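Local coordinates for p-47 protein (Clostridium botulinum, PDB 6EKT) that may belong to a progenitor toxin complex that protects botulinum neurotoxin A2 in the host gut, and has a fold like that of tubular lipid-binding (TULIP) proteins, at residues M22-C33 / E237-L246; I73-L82 / F194-T202. All coordinates share one frame; numbering follows the deposited sequence.

Contact 1 (M22-C33 / E237-L246); sequences MNTYGWDIVYGC and EVGLLISEKL
Gripped from two directions where the strands of this contact run out, Ser243 OG accepts from Leu246 N (3.1 Å), capping the start of helix 244-252, and donates to a water 2.7 Å from OG, which donates to Asp28 OD1. Serine suits an N-cap because its short hydroxyl can fold back to an amide of the first turn. The carboxylate of Asp28 is held further by a salt bridge from OD1 to Arg218 and by Val215 N at OD2.

Residues 29-33 and 238-242 pair antiparallel. Val30 and Leu241 exchange backbone bonds, Leu241 N to Val30 O being 2.8 Å, and Gly32 and Gly239 form the next hydrogen-bonded pair, which raises no side chain on the face bearing Val30 and Leu241.

Leu241 makes the largest apolar contact. With CG anti to its backbone N (chi1 -176°), it rises into the loop of residues 22-24: Leu241 CD2 meets Thr24 CG2 at 3.6 Å, while CD1 lies 4.0 Å from Met22 CB. As that Thr24 methyl packs on Leu241, Thr24 OG1 donates to Trp27 O (2.7 Å) across a type I' turn. On the other face, the side chains of Leu246 and Ile29 cross at about a right angle, Leu246 CD1 lying 3.7 Å from Ile29 CG1.

Strand 29-34 lies between strands 238-242 and 208-214 in an antiparallel sheet; strand 430-434 flanks 238-242 beyond, and Trp413 touches both Cys33 and Val238.

Contact 2 (I73-L82 / F194-T202); sequences IINGGSSNFL and FKFVYYSPT
Tyr198 and Phe196 lie two residues apart on strand 194-199 and send their rings to the same side, against the strand ends and loop of 73-82. Leu82 meets both, crossing each aromatic side chain at about a right angle: its CD2 methyl is 3.5 Å from Tyr198 CD2 and 3.7 Å from Phe196 CZ. Leucine fits here because its branched end can put one methyl where two rings meet. Ile73 CG2 adds a second aliphatic contact, crossing Tyr198 obliquely at CE2 (3.9 Å).

The far end of the Tyr198 ring is polar. A chi1 of -171° turns Tyr198 CG away from its own amide nitrogen and carries the ring along the loop until OH reaches Asn75 and donates to OD1. The amide oxygen sits at the ring's edge, in its plane, although the amide plane itself is turned 59° from the ring. The 2.5 Å from Tyr198 OH to Asn75 OD1 is very short, and doubtful as an exact value. Asn75 uses both ends of its amide, for ND2 donates to Asp206 O.

Phe196 approaches the turn differently. Asn80 C lies at the edge of its ring, in the ring plane, 3.8 Å from Phe196 CE2. That backbone belongs to a type II' turn from Ser78 to Phe81, which presents Ser79 O to Tyr198 N (3.1 Å, 162° at the hydrogen). Gly77, without a side chain, lies close to Phe81 O and to the Tyr198 ring.

Chemically, the joint is an aromatic and aliphatic patch bordered by two hydrogen bonds, one from a backbone amide and one from a phenol. The apolar surfaces supply close packing, while the two directional bonds probably help set the position of the loop along strand 194-199.

Contact 1 is core: it lies about 3 Å from the centre of the chain, measured centre to centre, whereas the partly buried contact 2 is about 17 Å away. Both reach the same six-stranded sheet, contact 1 through two inner strands and contact 2 through an edge strand of it, 193-199, which meets a second sheet there. In keeping with this, regular backbone pairing dominates the first, and ring packing with few directional bonds the second. Contact 1 also buries more surface, 687 against 492 Å². Along the chain, contact 2 is nested within the loop that contact 1 closes, and the two touch directly where Trp27 CZ2 packs 3.3 Å from Lys195 CE.

Contact 1 (M22-C33 / E237-L246)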
# COMPACT_ATOMS: atom_id res chain seq x y z
N MET A 22 8.46 -6.70 4.55
CA MET A 22 7.33 -5.80 4.80
C MET A 22 6.02 -6.60 4.80
O MET A 22 5.87 -7.54 4.04
CB MET A 22 7.31 -4.64 3.81
CG MET A 22 8.17 -3.47 4.31
SD MET A 22 8.06 -2.04 3.21
CE MET A 22 8.92 -2.69 1.79
N ASN A 23 5.10 -6.26 5.71
CA ASN A 23 3.97 -7.13 5.96
C ASN A 23 2.68 -6.33 5.84
O ASN A 23 2.50 -5.33 6.55
CB ASN A 23 4.07 -7.71 7.38
CG ASN A 23 3.43 -9.08 7.51
OD1 ASN A 23 2.35 -9.37 6.92
ND2 ASN A 23 4.10 -9.95 8.26
N THR A 24 1.76 -6.81 5.02
CA THR A 24 0.40 -6.23 5.00
C THR A 24 -0.51 -6.86 6.06
O THR A 24 -1.66 -6.47 6.18
CB THR A 24 -0.29 -6.38 3.63
OG1 THR A 24 -0.46 -7.77 3.32
CG2 THR A 24 0.50 -5.72 2.54
N TYR A 25 -0.01 -7.84 6.81
CA TYR A 25 -0.76 -8.46 7.91
C TYR A 25 -2.15 -8.96 7.50
O TYR A 25 -3.15 -8.73 8.21
CB TYR A 25 -0.84 -7.48 9.10
CG TYR A 25 0.50 -7.30 9.80
CD1 TYR A 25 1.09 -8.39 10.47
CD2 TYR A 25 1.16 -6.08 9.81
CE1 TYR A 25 2.32 -8.26 11.11
CE2 TYR A 25 2.40 -5.93 10.45
CZ TYR A 25 2.95 -7.02 11.11
OH TYR A 25 4.15 -6.90 11.78
N GLY A 26 -2.22 -9.59 6.32
CA GLY A 26 -3.44 -10.23 5.78
C GLY A 26 -4.31 -9.28 4.97
O GLY A 26 -5.32 -9.70 4.43
N TRP A 27 -3.92 -8.00 4.91
CA TRP A 27 -4.64 -7.02 4.06
C TRP A 27 -4.05 -6.99 2.64
O TRP A 27 -2.95 -7.51 2.43
CB TRP A 27 -4.61 -5.62 4.70
CG TRP A 27 -5.34 -5.61 6.01
CD1 TRP A 27 -4.84 -5.99 7.23
CD2 TRP A 27 -6.71 -5.26 6.22
NE1 TRP A 27 -5.82 -5.86 8.20
CE2 TRP A 27 -6.98 -5.43 7.61
CE3 TRP A 27 -7.74 -4.80 5.37
CZ2 TRP A 27 -8.25 -5.16 8.17
CZ3 TRP A 27 -8.98 -4.53 5.92
CH2 TRP A 27 -9.23 -4.70 7.32
N ASP A 28 -4.77 -6.41 1.68
CA ASP A 28 -4.29 -6.34 0.28
C ASP A 28 -3.45 -5.12 -0.06
O ASP A 28 -2.38 -5.26 -0.66
CB ASP A 28 -5.46 -6.45 -0.73
CG ASP A 28 -6.19 -7.76 -0.61
OD1 ASP A 28 -5.58 -8.80 -0.25
OD2 ASP A 28 -7.41 -7.74 -0.83
N ILE A 29 -3.95 -3.92 0.28
CA ILE A 29 -3.21 -2.68 0.01
C ILE A 29 -3.39 -1.81 1.21
O ILE A 29 -4.51 -1.65 1.71
CB ILE A 29 -3.70 -1.90 -1.26
CG1 ILE A 29 -3.82 -2.85 -2.47
CG2 ILE A 29 -2.76 -0.73 -1.55
CD1 ILE A 29 -4.39 -2.20 -3.74
N VAL A 30 -2.27 -1.27 1.69
CA VAL A 30 -2.26 -0.43 2.90
C VAL A 30 -1.74 0.94 2.48
O VAL A 30 -0.73 1.01 1.75
CB VAL A 30 -1.39 -1.05 4.02
CG1 VAL A 30 -1.35 -0.13 5.24
CG2 VAL A 30 -1.93 -2.39 4.43
N TYR A 31 -2.43 2.00 2.91
CA TYR A 31 -2.07 3.37 2.56
C TYR A 31 -1.73 4.14 3.82
O TYR A 31 -2.44 4.03 4.81
CB TYR A 31 -3.25 4.06 1.88
CG TYR A 31 -3.80 3.32 0.68
CD1 TYR A 31 -4.74 2.29 0.84
CD2 TYR A 31 -3.41 3.67 -0.63
CE1 TYR A 31 -5.26 1.61 -0.26
CE2 TYR A 31 -3.93 2.99 -1.75
CZ TYR A 31 -4.86 1.98 -1.55
OH TYR A 31 -5.36 1.30 -2.62
N GLY A 32 -0.65 4.92 3.78
CA GLY A 32 -0.26 5.73 4.96
C GLY A 32 0.11 7.18 4.69
O GLY A 32 0.65 7.51 3.62
N CYS A 33 -0.17 8.04 5.67
CA CYS A 33 0.23 9.45 5.63
C CYS A 33 0.69 9.91 7.00
O CYS A 33 0.11 9.54 8.02
CB CYS A 33 -0.89 10.36 5.13
SG CYS A 33 -0.43 12.10 4.87
N GLU A 237 6.68 10.90 3.74
CA GLU A 237 5.44 11.61 4.03
C GLU A 237 4.20 10.79 3.69
O GLU A 237 3.22 10.80 4.43
CB GLU A 237 5.44 12.94 3.29
CG GLU A 237 6.38 13.94 3.96
CD GLU A 237 6.57 15.23 3.20
OE1 GLU A 237 6.10 15.36 2.05
OE2 GLU A 237 7.23 16.13 3.77
N VAL A 238 4.24 10.09 2.55
CA VAL A 238 3.11 9.29 2.06
C VAL A 238 3.67 7.93 1.60
O VAL A 238 4.79 7.86 1.10
CB VAL A 238 2.35 10.00 0.90
CG1 VAL A 238 1.19 9.15 0.37
CG2 VAL A 238 1.76 11.33 1.35
N GLY A 239 2.91 6.86 1.79
CA GLY A 239 3.35 5.56 1.33
C GLY A 239 2.20 4.62 1.05
O GLY A 239 1.08 4.84 1.49
N LEU A 240 2.50 3.56 0.31
CA LEU A 240 1.56 2.49 0.20
C LEU A 240 2.29 1.16 0.06
O LEU A 240 3.43 1.12 -0.42
CB LEU A 240 0.54 2.73 -0.93
CG LEU A 240 0.90 2.73 -2.42
CD1 LEU A 240 1.25 1.34 -2.88
CD2 LEU A 240 -0.30 3.19 -3.23
N LEU A 241 1.62 0.11 0.48
CA LEU A 241 2.16 -1.23 0.45
C LEU A 241 1.17 -2.14 -0.24
O LEU A 241 -0.00 -2.22 0.14
CB LEU A 241 2.44 -1.73 1.88
CG LEU A 241 3.11 -3.11 2.01
CD1 LEU A 241 4.48 -3.11 1.35
CD2 LEU A 241 3.21 -3.49 3.50
N ILE A 242 1.65 -2.82 -1.27
CA ILE A 242 0.86 -3.78 -2.04
C ILE A 242 1.29 -5.20 -1.67
O ILE A 242 2.49 -5.48 -1.61
CB ILE A 242 1.07 -3.52 -3.55
CG1 ILE A 242 0.55 -2.12 -3.91
CG2 ILE A 242 0.36 -4.55 -4.43
CD1 ILE A 242 1.27 -1.50 -5.10
N SER A 243 0.32 -6.11 -1.49
CA SER A 243 0.62 -7.49 -1.12
C SER A 243 1.48 -8.19 -2.20
O SER A 243 1.48 -7.79 -3.38
CB SER A 243 -0.67 -8.31 -0.92
OG SER A 243 -1.31 -8.57 -2.18
N GLU A 244 2.25 -9.17 -1.76
CA GLU A 244 3.03 -10.00 -2.70
C GLU A 244 2.17 -10.49 -3.86
O GLU A 244 2.59 -10.43 -5.03
CB GLU A 244 3.65 -11.18 -1.97
CG GLU A 244 4.42 -12.10 -2.92
CD GLU A 244 4.85 -13.38 -2.23
OE1 GLU A 244 4.06 -14.32 -2.18
OE2 GLU A 244 5.99 -13.43 -1.74
N LYS A 245 0.98 -11.01 -3.55
CA LYS A 245 0.10 -11.61 -4.56
C LYS A 245 -0.39 -10.57 -5.59
O LYS A 245 -0.35 -10.82 -6.81
CB LYS A 245 -1.06 -12.36 -3.89
CG LYS A 245 -2.14 -12.90 -4.81
CD LYS A 245 -2.96 -13.91 -4.02
CE LYS A 245 -4.40 -13.96 -4.47
NZ LYS A 245 -5.05 -15.05 -3.69
N LEU A 246 -0.83 -9.41 -5.10
CA LEU A 246 -1.22 -8.33 -6.03
C LEU A 246 -0.07 -7.83 -6.90
O LEU A 246 -0.27 -7.50 -8.06
CB LEU A 246 -1.87 -7.17 -5.26
CG LEU A 246 -3.31 -7.40 -4.79
CD1 LEU A 246 -3.79 -6.16 -4.02
CD2 LEU A 246 -4.24 -7.70 -5.95
O HOH W 1 -3.60 -9.94 -1.72

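Contact 2 (I73-L82 / F194-T202)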
# COMPACT_ATOMS: atom_id res chain seq x y z
N ILE A 73 -3.50 17.02 15.77
CA ILE A 73 -3.39 15.59 16.05
C ILE A 73 -2.11 15.34 16.83
O ILE A 73 -1.08 15.93 16.53
CB ILE A 73 -3.35 14.74 14.74
CG1 ILE A 73 -4.58 15.04 13.87
CG2 ILE A 73 -3.23 13.23 15.03
CD1 ILE A 73 -4.39 14.68 12.41
N ILE A 74 -2.21 14.49 17.85
CA ILE A 74 -1.06 14.06 18.64
C ILE A 74 -1.08 12.53 18.76
O ILE A 74 -2.08 11.90 18.41
CB ILE A 74 -1.02 14.75 20.05
CG1 ILE A 74 -2.26 14.40 20.91
CG2 ILE A 74 -0.85 16.27 19.89
CD1 ILE A 74 -2.24 14.95 22.33
N ASN A 75 0.00 11.94 19.25
CA ASN A 75 0.07 10.48 19.38
C ASN A 75 -0.79 9.96 20.53
O ASN A 75 -1.29 10.75 21.34
CB ASN A 75 1.52 9.99 19.49
CG ASN A 75 2.25 10.05 18.16
OD1 ASN A 75 1.65 9.91 17.09
ND2 ASN A 75 3.56 10.27 18.21
N GLY A 76 -0.97 8.65 20.58
CA GLY A 76 -1.61 8.00 21.71
C GLY A 76 -3.01 7.55 21.37
O GLY A 76 -3.63 6.78 22.11
N GLY A 77 -3.51 8.05 20.24
CA GLY A 77 -4.77 7.61 19.66
C GLY A 77 -4.83 6.10 19.54
O GLY A 77 -3.92 5.47 18.99
N SER A 78 -5.90 5.58 20.03
CA SER A 78 -6.13 4.19 20.03
C SER A 78 -6.92 3.86 18.82
O SER A 78 -7.86 4.56 18.49
CB SER A 78 -6.99 3.87 21.23
OG SER A 78 -8.09 4.76 21.36
N SER A 79 -6.53 2.79 18.15
CA SER A 79 -7.28 2.27 17.03
C SER A 79 -7.83 3.26 16.01
O SER A 79 -7.05 3.89 15.33
CB SER A 79 -8.39 1.33 17.53
OG SER A 79 -9.46 2.01 18.10
N ASN A 80 -9.15 3.37 15.96
CA ASN A 80 -9.84 4.21 15.04
C ASN A 80 -10.21 5.60 15.55
O ASN A 80 -11.10 6.17 15.07
CB ASN A 80 -11.05 3.51 14.46
CG ASN A 80 -11.92 2.91 15.50
OD1 ASN A 80 -12.25 3.55 16.45
ND2 ASN A 80 -12.32 1.68 15.32
N PHE A 81 -9.54 6.05 16.57
CA PHE A 81 -9.66 7.43 17.07
C PHE A 81 -8.40 8.20 16.72
O PHE A 81 -7.30 7.64 16.71
CB PHE A 81 -9.78 7.45 18.61
CG PHE A 81 -11.10 6.99 19.15
CD1 PHE A 81 -11.31 5.63 19.44
CD2 PHE A 81 -12.12 7.91 19.40
CE1 PHE A 81 -12.53 5.21 19.96
CE2 PHE A 81 -13.34 7.49 19.91
CZ PHE A 81 -13.55 6.13 20.19
N LEU A 82 -8.56 9.49 16.47
CA LEU A 82 -7.43 10.41 16.53
C LEU A 82 -7.44 11.14 17.86
O LEU A 82 -8.50 11.62 18.28
CB LEU A 82 -7.50 11.46 15.42
CG LEU A 82 -7.21 11.10 13.97
CD1 LEU A 82 -7.31 12.37 13.15
CD2 LEU A 82 -5.84 10.47 13.79
N PHE A 194 -12.50 -1.64 4.01
CA PHE A 194 -11.42 -0.77 4.45
C PHE A 194 -11.61 -0.33 5.90
O PHE A 194 -12.75 -0.24 6.38
CB PHE A 194 -11.25 0.45 3.50
CG PHE A 194 -12.54 0.91 2.86
CD1 PHE A 194 -13.37 1.82 3.52
CD2 PHE A 194 -12.92 0.44 1.60
CE1 PHE A 194 -14.56 2.25 2.92
CE2 PHE A 194 -14.12 0.86 1.00
CZ PHE A 194 -14.94 1.76 1.67
N LYS A 195 -10.49 -0.08 6.57
CA LYS A 195 -10.43 0.29 7.98
C LYS A 195 -9.41 1.40 8.16
O LYS A 195 -8.37 1.41 7.49
CB LYS A 195 -9.95 -0.92 8.79
CG LYS A 195 -10.48 -0.97 10.22
CD LYS A 195 -9.72 -1.95 11.13
CE LYS A 195 -9.76 -3.37 10.56
NZ LYS A 195 -9.56 -4.49 11.52
N PHE A 196 -9.68 2.32 9.09
CA PHE A 196 -8.68 3.30 9.53
C PHE A 196 -7.96 2.85 10.81
O PHE A 196 -8.59 2.33 11.73
CB PHE A 196 -9.32 4.70 9.76
CG PHE A 196 -8.45 5.62 10.58
CD1 PHE A 196 -7.30 6.19 10.02
CD2 PHE A 196 -8.73 5.86 11.93
CE1 PHE A 196 -6.45 7.01 10.78
CE2 PHE A 196 -7.88 6.68 12.70
CZ PHE A 196 -6.75 7.24 12.12
N VAL A 197 -6.64 3.08 10.87
CA VAL A 197 -5.84 2.74 12.05
C VAL A 197 -4.78 3.81 12.25
O VAL A 197 -4.10 4.17 11.28
CB VAL A 197 -5.10 1.38 11.89
CG1 VAL A 197 -4.38 0.98 13.17
CG2 VAL A 197 -6.08 0.28 11.53
N TYR A 198 -4.64 4.32 13.48
CA TYR A 198 -3.56 5.27 13.82
C TYR A 198 -2.39 4.49 14.38
O TYR A 198 -2.61 3.56 15.14
CB TYR A 198 -4.01 6.32 14.85
CG TYR A 198 -2.99 7.42 15.06
CD1 TYR A 198 -1.97 7.31 16.02
CD2 TYR A 198 -3.00 8.56 14.25
CE1 TYR A 198 -1.02 8.32 16.18
CE2 TYR A 198 -2.06 9.56 14.41
CZ TYR A 198 -1.08 9.44 15.37
OH TYR A 198 -0.16 10.45 15.48
N TYR A 199 -1.17 4.87 14.02
CA TYR A 199 0.04 4.14 14.43
C TYR A 199 1.08 5.08 15.00
O TYR A 199 1.36 6.12 14.39
CB TYR A 199 0.63 3.37 13.22
CG TYR A 199 1.94 2.64 13.49
CD1 TYR A 199 3.17 3.29 13.32
CD2 TYR A 199 1.95 1.29 13.89
CE1 TYR A 199 4.38 2.64 13.54
CE2 TYR A 199 3.16 0.63 14.13
CZ TYR A 199 4.37 1.31 13.95
OH TYR A 199 5.58 0.67 14.16
N SER A 200 1.69 4.70 16.13
CA SER A 200 2.78 5.46 16.78
C SER A 200 4.14 4.78 16.57
O SER A 200 4.39 3.71 17.12
CB SER A 200 2.49 5.64 18.27
OG SER A 200 1.28 6.36 18.49
N PRO A 201 5.04 5.41 15.77
CA PRO A 201 6.37 4.83 15.51
C PRO A 201 7.33 4.97 16.70
O PRO A 201 7.12 5.84 17.55
CB PRO A 201 6.88 5.63 14.31
CG PRO A 201 6.16 6.94 14.40
CD PRO A 201 4.81 6.63 14.99
N THR A 202 8.35 4.11 16.74
CA THR A 202 9.33 4.08 17.85
C THR A 202 10.14 5.38 18.02
O THR A 202 10.31 6.16 17.07
CB THR A 202 10.32 2.91 17.71
OG1 THR A 202 10.91 2.96 16.40
CG2 THR A 202 9.61 1.57 17.89